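GTP-binding protein (Pyrococcus horikoshii, PDB 1WXQ) probably binds GTP as a member of the OBG-type GTPases, with a TGS domain at its C-terminal end, although its cellular role is unknown. Local coordinates at residues Thr46-Lys51 against Tyr62-Gly67; Ser56-Asn61 against Phe335-Pro340; Trp183-Lys188 against Ser208-Val213. All coordinates share one frame; numbering follows the deposited sequence.

Contact 1: residues Thr46-Lys51 against Tyr62-Gly67; sequences TDHPCK and YEYRNG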
loop_
_atom_site.group_PDB
_atom_site.type_symbol
_atom_site.label_atom_id
_atom_site.label_comp_id
_atom_site.label_asym_id
_atom_site.label_seq_id
_atom_site.Cartn_x
_atom_site.Cartn_y
_atom_site.Cartn_z
ATOM N N THR A 46 1.334 13.317 -5.280
ATOM C CA THR A 46 0.335 13.488 -6.322
ATOM C C THR A 46 0.013 14.984 -6.368
ATOM O O THR A 46 0.556 15.755 -5.585
ATOM C CB THR A 46 -0.924 12.652 -6.014
ATOM O OG1 THR A 46 -1.842 12.724 -7.115
ATOM C CG2 THR A 46 -1.593 13.149 -4.738
ATOM N N ASP A 47 -0.843 15.404 -7.286
ATOM C CA ASP A 47 -1.162 16.819 -7.391
ATOM C C ASP A 47 -1.855 17.388 -6.161
ATOM O O ASP A 47 -2.942 16.951 -5.801
ATOM C CB ASP A 47 -2.044 17.090 -8.618
ATOM C CG ASP A 47 -1.272 17.024 -9.924
ATOM O OD1 ASP A 47 -0.089 17.436 -9.942
ATOM O OD2 ASP A 47 -1.863 16.574 -10.936
ATOM N N HIS A 48 -1.220 18.364 -5.518
ATOM C CA HIS A 48 -1.820 19.010 -4.354
ATOM C C HIS A 48 -2.961 19.872 -4.887
ATOM O O HIS A 48 -2.806 20.569 -5.888
ATOM C CB HIS A 48 -0.806 19.899 -3.625
ATOM C CG HIS A 48 -1.383 20.622 -2.446
ATOM N ND1 HIS A 48 -2.456 21.484 -2.552
ATOM C CD2 HIS A 48 -1.061 20.583 -1.131
ATOM C CE1 HIS A 48 -2.770 21.941 -1.353
ATOM N NE2 HIS A 48 -1.941 21.410 -0.472
ATOM N N PRO A 49 -4.123 19.840 -4.223
ATOM C CA PRO A 49 -5.313 20.593 -4.623
ATOM C C PRO A 49 -4.990 21.996 -5.153
ATOM O O PRO A 49 -5.757 22.603 -5.891
ATOM C CB PRO A 49 -6.251 20.685 -3.419
ATOM C CG PRO A 49 -5.549 20.068 -2.214
ATOM C CD PRO A 49 -4.359 19.256 -2.911
ATOM N N CYS A 50 -3.835 22.537 -4.717
ATOM C CA CYS A 50 -3.516 23.906 -5.100
ATOM C C CYS A 50 -2.949 23.998 -6.505
ATOM O O CYS A 50 -1.811 24.399 -6.725
ATOM C CB CYS A 50 -2.539 24.486 -4.074
ATOM S SG CYS A 50 -3.364 24.936 -2.535
ATOM N N LYS A 51 -3.786 23.565 -7.472
ATOM C CA LYS A 51 -3.567 23.853 -8.887
ATOM C C LYS A 51 -4.838 24.365 -9.587
ATOM O O LYS A 51 -5.237 23.879 -10.639
ATOM C CB LYS A 51 -3.102 22.554 -9.545
ATOM C CG LYS A 51 -2.192 22.800 -10.746
ATOM C CD LYS A 51 -1.824 21.501 -11.460
ATOM C CE LYS A 51 -2.960 20.980 -12.344
ATOM N NZ LYS A 51 -2.489 19.842 -13.126
ATOM N N TYR A 62 1.050 17.180 6.401
ATOM C CA TYR A 62 1.796 16.858 5.191
ATOM C C TYR A 62 2.809 17.937 4.799
ATOM O O TYR A 62 3.424 18.590 5.631
ATOM C CB TYR A 62 0.765 16.676 4.078
ATOM C CG TYR A 62 0.119 17.980 3.770
ATOM C CD1 TYR A 62 -0.709 18.585 4.711
ATOM C CD2 TYR A 62 0.300 18.581 2.523
ATOM C CE1 TYR A 62 -1.347 19.781 4.414
ATOM C CE2 TYR A 62 -0.346 19.770 2.221
ATOM C CZ TYR A 62 -1.170 20.366 3.159
ATOM O OH TYR A 62 -1.804 21.557 2.871
ATOM N N GLU A 63 2.999 18.081 3.475
ATOM C CA GLU A 63 3.958 19.067 2.988
ATOM C C GLU A 63 3.669 19.464 1.537
ATOM O O GLU A 63 3.425 18.628 0.676
ATOM C CB GLU A 63 5.361 18.463 3.095
ATOM C CG GLU A 63 6.396 19.231 2.272
ATOM C CD GLU A 63 7.702 18.467 2.268
ATOM O OE1 GLU A 63 7.925 17.683 3.179
ATOM O OE2 GLU A 63 8.494 18.670 1.349
ATOM N N TYR A 64 3.759 20.779 1.345
ATOM C CA TYR A 64 3.564 21.368 0.022
ATOM C C TYR A 64 4.889 21.339 -0.718
ATOM O O TYR A 64 5.951 21.366 -0.093
ATOM C CB TYR A 64 3.087 22.819 0.121
ATOM C CG TYR A 64 2.503 23.348 -1.174
ATOM C CD1 TYR A 64 2.640 24.689 -1.530
ATOM C CD2 TYR A 64 1.788 22.511 -2.032
ATOM C CE1 TYR A 64 2.079 25.180 -2.713
ATOM C CE2 TYR A 64 1.224 22.990 -3.210
ATOM C CZ TYR A 64 1.374 24.324 -3.547
ATOM O OH TYR A 64 0.827 24.800 -4.716
ATOM N N ARG A 65 4.830 21.301 -2.047
ATOM C CA ARG A 65 6.045 21.244 -2.854
ATOM C C ARG A 65 5.695 21.346 -4.341
ATOM O O ARG A 65 5.114 20.430 -4.924
ATOM C CB ARG A 65 6.772 19.924 -2.559
ATOM C CG ARG A 65 8.290 19.990 -2.457
ATOM C CD ARG A 65 8.801 18.847 -1.570
ATOM N NE ARG A 65 10.187 18.474 -1.851
ATOM C CZ ARG A 65 10.889 17.602 -1.132
ATOM N NH1 ARG A 65 10.336 17.013 -0.079
ATOM N NH2 ARG A 65 12.143 17.312 -1.470
ATOM N N ASN A 66 6.034 22.484 -4.939
ATOM C CA ASN A 66 5.790 22.735 -6.355
ATOM C C ASN A 66 4.452 22.238 -6.893
ATOM O O ASN A 66 4.399 21.502 -7.883
ATOM C CB ASN A 66 6.928 22.136 -7.186
ATOM C CG ASN A 66 8.020 23.142 -7.493
ATOM O OD1 ASN A 66 7.931 24.312 -7.104
ATOM N ND2 ASN A 66 9.065 22.689 -8.187
ATOM N N GLY A 67 3.369 22.647 -6.248
ATOM C CA GLY A 67 2.055 22.233 -6.707
ATOM C C GLY A 67 1.778 20.755 -6.527
ATOM O O GLY A 67 0.856 20.213 -7.137
#

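Contact 2: residues Ser56-Asn61 against Phe335-Pro340; sequences SPNPQN and FGNVLP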
loop_
_atom_site.group_PDB
_atom_site.type_symbol
_atom_site.label_atom_id
_atom_site.label_comp_id
_atom_site.label_asym_id
_atom_site.label_seq_id
_atom_site.Cartn_x
_atom_site.Cartn_y
_atom_site.Cartn_z
ATOM N N SER A 56 -0.812 29.240 -1.505
ATOM C CA SER A 56 -0.109 29.332 -0.233
ATOM C C SER A 56 -0.874 28.617 0.884
ATOM O O SER A 56 -1.553 29.224 1.702
ATOM C CB SER A 56 0.049 30.813 0.116
ATOM O OG SER A 56 0.361 31.549 -1.067
ATOM N N PRO A 57 -0.782 27.274 0.871
ATOM C CA PRO A 57 -1.398 26.444 1.900
ATOM C C PRO A 57 -0.519 26.384 3.165
ATOM O O PRO A 57 0.694 26.432 3.087
ATOM C CB PRO A 57 -1.552 25.036 1.312
ATOM C CG PRO A 57 -0.801 24.979 -0.022
ATOM C CD PRO A 57 -0.063 26.404 -0.045
ATOM N N ASN A 58 -1.144 26.296 4.353
ATOM C CA ASN A 58 -0.326 26.087 5.553
ATOM C C ASN A 58 -0.451 24.655 6.070
ATOM O O ASN A 58 -1.209 24.340 6.979
ATOM C CB ASN A 58 -0.743 27.070 6.656
ATOM C CG ASN A 58 -1.454 28.276 6.092
ATOM O OD1 ASN A 58 -2.640 28.489 6.318
ATOM N ND2 ASN A 58 -0.667 29.154 5.440
ATOM N N PRO A 59 0.297 23.719 5.468
ATOM C CA PRO A 59 0.283 22.292 5.804
ATOM C C PRO A 59 0.748 21.936 7.207
ATOM O O PRO A 59 1.654 22.565 7.748
ATOM C CB PRO A 59 1.182 21.687 4.731
ATOM C CG PRO A 59 2.197 22.758 4.538
ATOM C CD PRO A 59 1.328 23.994 4.453
ATOM N N GLN A 60 0.125 20.910 7.780
ATOM C CA GLN A 60 0.466 20.455 9.118
ATOM C C GLN A 60 0.756 18.957 9.152
ATOM O O GLN A 60 1.779 18.534 9.702
ATOM C CB GLN A 60 -0.659 20.802 10.095
ATOM C CG GLN A 60 -1.098 22.259 10.018
ATOM C CD GLN A 60 -1.812 22.732 11.275
ATOM O OE1 GLN A 60 -2.272 23.879 11.348
ATOM N NE2 GLN A 60 -1.904 21.855 12.276
ATOM N N ASN A 61 -0.126 18.148 8.567
ATOM C CA ASN A 61 0.189 16.726 8.627
ATOM C C ASN A 61 1.005 16.288 7.409
ATOM O O ASN A 61 1.548 15.193 7.344
ATOM C CB ASN A 61 -1.124 15.952 8.759
ATOM C CG ASN A 61 -2.081 16.384 7.678
ATOM O OD1 ASN A 61 -1.737 17.140 6.773
ATOM N ND2 ASN A 61 -3.328 15.895 7.791
ATOM N N PHE A 335 -8.193 26.985 13.544
ATOM C CA PHE A 335 -7.230 27.951 14.071
ATOM C C PHE A 335 -6.784 28.987 13.029
ATOM O O PHE A 335 -5.950 29.846 13.280
ATOM C CB PHE A 335 -6.025 27.189 14.628
ATOM C CG PHE A 335 -6.493 26.193 15.646
ATOM C CD1 PHE A 335 -6.786 24.894 15.247
ATOM C CD2 PHE A 335 -6.692 26.582 16.963
ATOM C CE1 PHE A 335 -7.278 23.984 16.170
ATOM C CE2 PHE A 335 -7.185 25.662 17.882
ATOM C CZ PHE A 335 -7.478 24.361 17.492
ATOM N N GLY A 336 -7.334 28.858 11.805
ATOM C CA GLY A 336 -7.185 29.949 10.845
ATOM C C GLY A 336 -6.169 29.662 9.737
ATOM O O GLY A 336 -5.766 30.544 8.989
ATOM N N ASN A 337 -5.721 28.397 9.659
ATOM C CA ASN A 337 -4.833 28.029 8.560
ATOM C C ASN A 337 -5.626 27.414 7.405
ATOM O O ASN A 337 -6.697 26.857 7.584
ATOM C CB ASN A 337 -3.810 27.021 9.082
ATOM C CG ASN A 337 -3.126 27.586 10.297
ATOM O OD1 ASN A 337 -3.660 27.581 11.400
ATOM N ND2 ASN A 337 -1.872 28.030 10.094
ATOM N N VAL A 338 -5.084 27.557 6.178
ATOM C CA VAL A 338 -5.807 27.053 5.012
ATOM C C VAL A 338 -5.304 25.671 4.580
ATOM O O VAL A 338 -4.111 25.401 4.545
ATOM C CB VAL A 338 -5.618 28.053 3.873
ATOM C CG1 VAL A 338 -4.139 28.405 3.739
ATOM C CG2 VAL A 338 -6.106 27.451 2.572
ATOM N N LEU A 339 -6.262 24.794 4.258
ATOM C CA LEU A 339 -5.998 23.403 3.870
ATOM C C LEU A 339 -4.951 22.744 4.760
ATOM O O LEU A 339 -4.006 22.138 4.263
ATOM C CB LEU A 339 -5.548 23.319 2.411
ATOM C CG LEU A 339 -6.595 23.661 1.348
ATOM C CD1 LEU A 339 -5.962 23.613 -0.031
ATOM C CD2 LEU A 339 -7.750 22.686 1.430
ATOM N N PRO A 340 -5.124 22.837 6.094
ATOM C CA PRO A 340 -4.229 22.281 7.119
ATOM C C PRO A 340 -3.916 20.784 7.059
ATOM O O PRO A 340 -2.752 20.393 7.171
ATOM C CB PRO A 340 -4.922 22.657 8.430
ATOM C CG PRO A 340 -5.641 23.919 8.071
ATOM C CD PRO A 340 -6.239 23.555 6.738
#

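Contact 3: residues Trp183-Lys188 against Ser208-Val213; sequences WEAMHK and SEIRRV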
loop_
_atom_site.group_PDB
_atom_site.type_symbol
_atom_site.label_atom_id
_atom_site.label_comp_id
_atom_site.label_asym_id
_atom_site.label_seq_id
_atom_site.Cartn_x
_atom_site.Cartn_y
_atom_site.Cartn_z
ATOM N N TRP A 183 -16.006 -11.966 5.625
ATOM C CA TRP A 183 -17.313 -12.175 5.017
ATOM C C TRP A 183 -17.222 -12.375 3.498
ATOM O O TRP A 183 -17.815 -13.291 2.940
ATOM C CB TRP A 183 -18.240 -10.982 5.322
ATOM C CG TRP A 183 -19.638 -11.272 4.936
ATOM C CD1 TRP A 183 -20.578 -11.912 5.692
ATOM C CD2 TRP A 183 -20.215 -11.100 3.641
ATOM N NE1 TRP A 183 -21.704 -12.164 4.942
ATOM C CE2 TRP A 183 -21.507 -11.675 3.676
ATOM C CE3 TRP A 183 -19.764 -10.522 2.446
ATOM C CZ2 TRP A 183 -22.352 -11.693 2.565
ATOM C CZ3 TRP A 183 -20.605 -10.540 1.339
ATOM C CH2 TRP A 183 -21.886 -11.123 1.410
ATOM N N GLU A 184 -16.481 -11.501 2.835
ATOM C CA GLU A 184 -16.318 -11.549 1.388
ATOM C C GLU A 184 -15.583 -12.777 0.907
ATOM O O GLU A 184 -16.006 -13.417 -0.049
ATOM C CB GLU A 184 -15.556 -10.322 0.890
ATOM C CG GLU A 184 -16.215 -9.001 1.193
ATOM C CD GLU A 184 -15.355 -7.837 0.755
ATOM O OE1 GLU A 184 -14.115 -7.959 0.892
ATOM O OE2 GLU A 184 -15.904 -6.806 0.292
ATOM N N ALA A 185 -14.468 -13.091 1.550
ATOM C CA ALA A 185 -13.676 -14.240 1.146
ATOM C C ALA A 185 -14.554 -15.479 1.163
ATOM O O ALA A 185 -14.630 -16.223 0.182
ATOM C CB ALA A 185 -12.498 -14.407 2.085
HETATM N N MSE A 186 -15.233 -15.685 2.283
HETATM C CA MSE A 186 -16.110 -16.832 2.427
HETATM C C MSE A 186 -17.167 -16.836 1.339
HETATM O O MSE A 186 -17.403 -17.854 0.676
HETATM C CB MSE A 186 -16.796 -16.800 3.783
HETATM C CG MSE A 186 -15.890 -17.099 4.938
HETATM SE SE MSE A 186 -16.932 -17.181 6.547
HETATM C CE MSE A 186 -18.421 -18.223 5.890
ATOM N N HIS A 187 -17.810 -15.683 1.179
ATOM C CA HIS A 187 -18.869 -15.509 0.195
ATOM C C HIS A 187 -18.358 -15.862 -1.190
ATOM O O HIS A 187 -19.031 -16.549 -1.952
ATOM C CB HIS A 187 -19.374 -14.058 0.239
ATOM C CG HIS A 187 -20.414 -13.734 -0.790
ATOM N ND1 HIS A 187 -20.101 -13.434 -2.098
ATOM C CD2 HIS A 187 -21.765 -13.670 -0.703
ATOM C CE1 HIS A 187 -21.214 -13.201 -2.773
ATOM N NE2 HIS A 187 -22.238 -13.339 -1.949
ATOM N N LYS A 188 -17.147 -15.413 -1.489
ATOM C CA LYS A 188 -16.526 -15.640 -2.781
ATOM C C LYS A 188 -16.180 -17.090 -3.093
ATOM O O LYS A 188 -16.128 -17.477 -4.257
ATOM C CB LYS A 188 -15.271 -14.788 -2.884
ATOM C CG LYS A 188 -14.587 -14.829 -4.231
ATOM C CD LYS A 188 -13.354 -13.948 -4.216
ATOM C CE LYS A 188 -12.556 -14.108 -5.494
ATOM N NZ LYS A 188 -11.439 -13.123 -5.554
ATOM N N SER A 208 -5.327 -18.171 1.031
ATOM C CA SER A 208 -4.811 -17.479 -0.139
ATOM C C SER A 208 -5.675 -16.264 -0.465
ATOM O O SER A 208 -5.157 -15.196 -0.794
ATOM C CB SER A 208 -4.758 -18.430 -1.353
ATOM O OG SER A 208 -3.759 -19.440 -1.188
ATOM N N GLU A 209 -6.988 -16.424 -0.354
ATOM C CA GLU A 209 -7.880 -15.328 -0.655
ATOM C C GLU A 209 -7.677 -14.179 0.321
ATOM O O GLU A 209 -7.832 -13.016 -0.043
ATOM C CB GLU A 209 -9.330 -15.798 -0.621
ATOM C CG GLU A 209 -10.322 -14.734 -1.078
ATOM C CD GLU A 209 -9.873 -13.982 -2.329
ATOM O OE1 GLU A 209 -9.431 -14.627 -3.309
ATOM O OE2 GLU A 209 -9.979 -12.736 -2.323
ATOM N N ILE A 210 -7.319 -14.501 1.558
ATOM C CA ILE A 210 -7.097 -13.482 2.578
ATOM C C ILE A 210 -5.824 -12.715 2.285
ATOM O O ILE A 210 -5.783 -11.490 2.424
ATOM C CB ILE A 210 -7.007 -14.115 3.982
ATOM C CG1 ILE A 210 -8.401 -14.546 4.441
ATOM C CG2 ILE A 210 -6.433 -13.139 4.966
ATOM C CD1 ILE A 210 -9.376 -13.382 4.509
ATOM N N ARG A 211 -4.787 -13.444 1.867
ATOM C CA ARG A 211 -3.505 -12.843 1.544
ATOM C C ARG A 211 -3.691 -11.832 0.427
ATOM O O ARG A 211 -3.254 -10.694 0.531
ATOM C CB ARG A 211 -2.505 -13.924 1.107
ATOM C CG ARG A 211 -1.139 -13.395 0.693
ATOM C CD ARG A 211 -1.051 -13.137 -0.805
ATOM N NE ARG A 211 -1.274 -14.372 -1.551
ATOM C CZ ARG A 211 -1.229 -14.485 -2.878
ATOM N NH1 ARG A 211 -0.961 -13.433 -3.637
ATOM N NH2 ARG A 211 -1.465 -15.659 -3.449
ATOM N N ARG A 212 -4.358 -12.268 -0.637
ATOM C CA ARG A 212 -4.607 -11.438 -1.806
ATOM C C ARG A 212 -5.214 -10.085 -1.458
ATOM O O ARG A 212 -4.915 -9.082 -2.099
ATOM C CB ARG A 212 -5.530 -12.170 -2.777
ATOM C CG ARG A 212 -4.892 -12.595 -4.107
ATOM C CD ARG A 212 -6.018 -12.994 -5.049
ATOM N NE ARG A 212 -7.168 -12.135 -4.763
ATOM C CZ ARG A 212 -8.420 -12.371 -5.148
ATOM N NH1 ARG A 212 -8.717 -13.457 -5.859
ATOM N NH2 ARG A 212 -9.381 -11.519 -4.794
ATOM N N VAL A 213 -6.063 -10.068 -0.439
ATOM C CA VAL A 213 -6.729 -8.847 -0.009
ATOM C C VAL A 213 -6.041 -8.125 1.153
ATOM O O VAL A 213 -6.048 -6.894 1.197
ATOM C CB VAL A 213 -8.197 -9.147 0.391
ATOM C CG1 VAL A 213 -8.849 -7.905 0.947
ATOM C CG2 VAL A 213 -8.973 -9.641 -0.814
#

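Contact 1: residues Thr46-Lys51 against Tyr62-Gly67
Y62, H48 and Y64 form an aromatic cluster at the edge of the G domain, where strand 39-47 runs out and the chain returns to the same sheet through the weakly bonded strand 64-65. Y62 comes first. Its ring and the imidazole of H48 meet rim to rim, with CE2 of Y62 lying 3.5 Å from CD2 of H48, in the plane of the imidazole. The phenol oxygen receives a weak bond, nearly straight, from NE2 of H48 to OH of Y62 (3.3 Å). That OH has a stronger partner in the carbonyl of L339, so H48 is a second, weaker partner of a hydroxyl bonded to the TGS region.

Y64 comes in over the imidazole instead: the rings make a T-shaped stack, planes at 65°, with CE2 of Y64 above one face of H48 and displaced toward its rim. With CG of H48 anti to the backbone N (chi1 178°), that atom comes within 3.6 Å of CE2 of Y64. The far end of Y64 passes to C50, where CB of C50 sits 4.0 Å from CZ of Y64 and the tyrosine hydroxyl gives a weak bond, OH of Y64 to O of C50, at 3.3 Å. The sulfur of C50 approaches the same ring obliquely, and Y323 of strand 319-325 also meets the H48 ring.

At G67 the contact becomes a backbone one, and it falls at the very residue whose ring the two tyrosines share: the backbone N of H48 donates to O of G67 at 3.2 Å, with an N-H...O angle of 145°.

Contact 2: residues Ser56-Asn61 against Phe335-Pro340
N58 holds V338 with two bonds, one from its backbone and one to its side chain. The backbone N of N58 donates to O of V338 (3.1 Å), while N of V338 donates back to OD1 of N58 (2.6 Å), tilted somewhat from the plane of the amide. The N-H and the C=O of V338 are thus both taken by one asparagine. Two residues further along, N of Q60 bonds to O of P340 at 3.0 Å. By CA atoms P57 pairs with V338 and P59 with P340, so the two loops run side by side in the same direction, although neither is a regular strand.

The contact joins two domains: residues 56-61 belong to the G domain, in the loop between strands 39-47 and 64-65, and residues 335-340 link strands 319-325 and 343-346 of the four-stranded sheet; this second loop falls in the TGS range, of the ubiquitin-like clan.

Around the bonds the side chains close in. CG1 of V338, set between the backbone N and the carbonyl carbon (chi1 49°), packs 3.8 Å from CA of P57 and also touches the carbonyl O of S56. Q60 lies alongside the P340 ring, the two pointing the same way, with CG of Q60 4.2 Å from CB of P340. Its extended chain carries OE1 to 3.9 Å from CG of N337, and the two amides cross almost perpendicularly. Further out, L339 packs on Y323 and V325 of strand 319-325, and Q60 and N61 both touch H341.

Contact 3: residues Trp183-Lys188 against Ser208-Val213
A salt-bridge network of K188, E209 and R212 spans two helices, 179-188 and 200-214. NZ of K188 stands 3.4 Å from OE1 of E209, a salt bridge with only a weak hydrogen bond. K188 gets there with a fully extended chain, crossing the glutamate at about a right angle; its CD lies 4.0 Å from CD of E209. E209 is bent at chi2 (44°), which turns its carboxyl carbon over one face of the R212 guanidinium, displaced toward the rim. OE2 of E209 is 2.8 Å from NH2 of R212, but lies well out of the guanidinium plane, so this pairing is one of charge and not of a directed N-H.

The two short helical segments pass with axes 9.8 Å apart and N-to-C directions 132° from each other, within the OBG-type G region. Beside the charges the packing is apolar: CB of A185 touches CG of E209 at 3.9 Å and CD1 of I210 at 4.1 Å. NZ of K188 is also modelled against the edge of the R212 guanidinium, a like-charge approach whose closeness is doubtful at this resolution. An alanine in place of E209 would probably leave the ammonium of K188 and the guanidinium of R212 without their shared carboxylate, and open a gap beside CB of A185. R211, on the same helix as E209, forms salt bridges with D139 and E135 of helix 127-147.

In the fold
Contacts 1 and 2 are neighbours, with centres 12 Å apart, and they touch: C50 and Y64 pack on P57. Their segments alternate along the chain, because the loop of contact 2 at 56-61 lies between the two segments of contact 1. Both sit where an edge of the seven-stranded sheet of the G domain meets the four-stranded sheet of the TGS region, and together they probably help set how the two sheets lie against each other. Contact 3 is nested in the long loop that contact 2 closes, on the opposite side of the chain's centre, about 36 Å from contact 1 and 40 Å from contact 2 between centres; it joins helices 179-188 and 200-214, in the same OBG-type G range as contact 1.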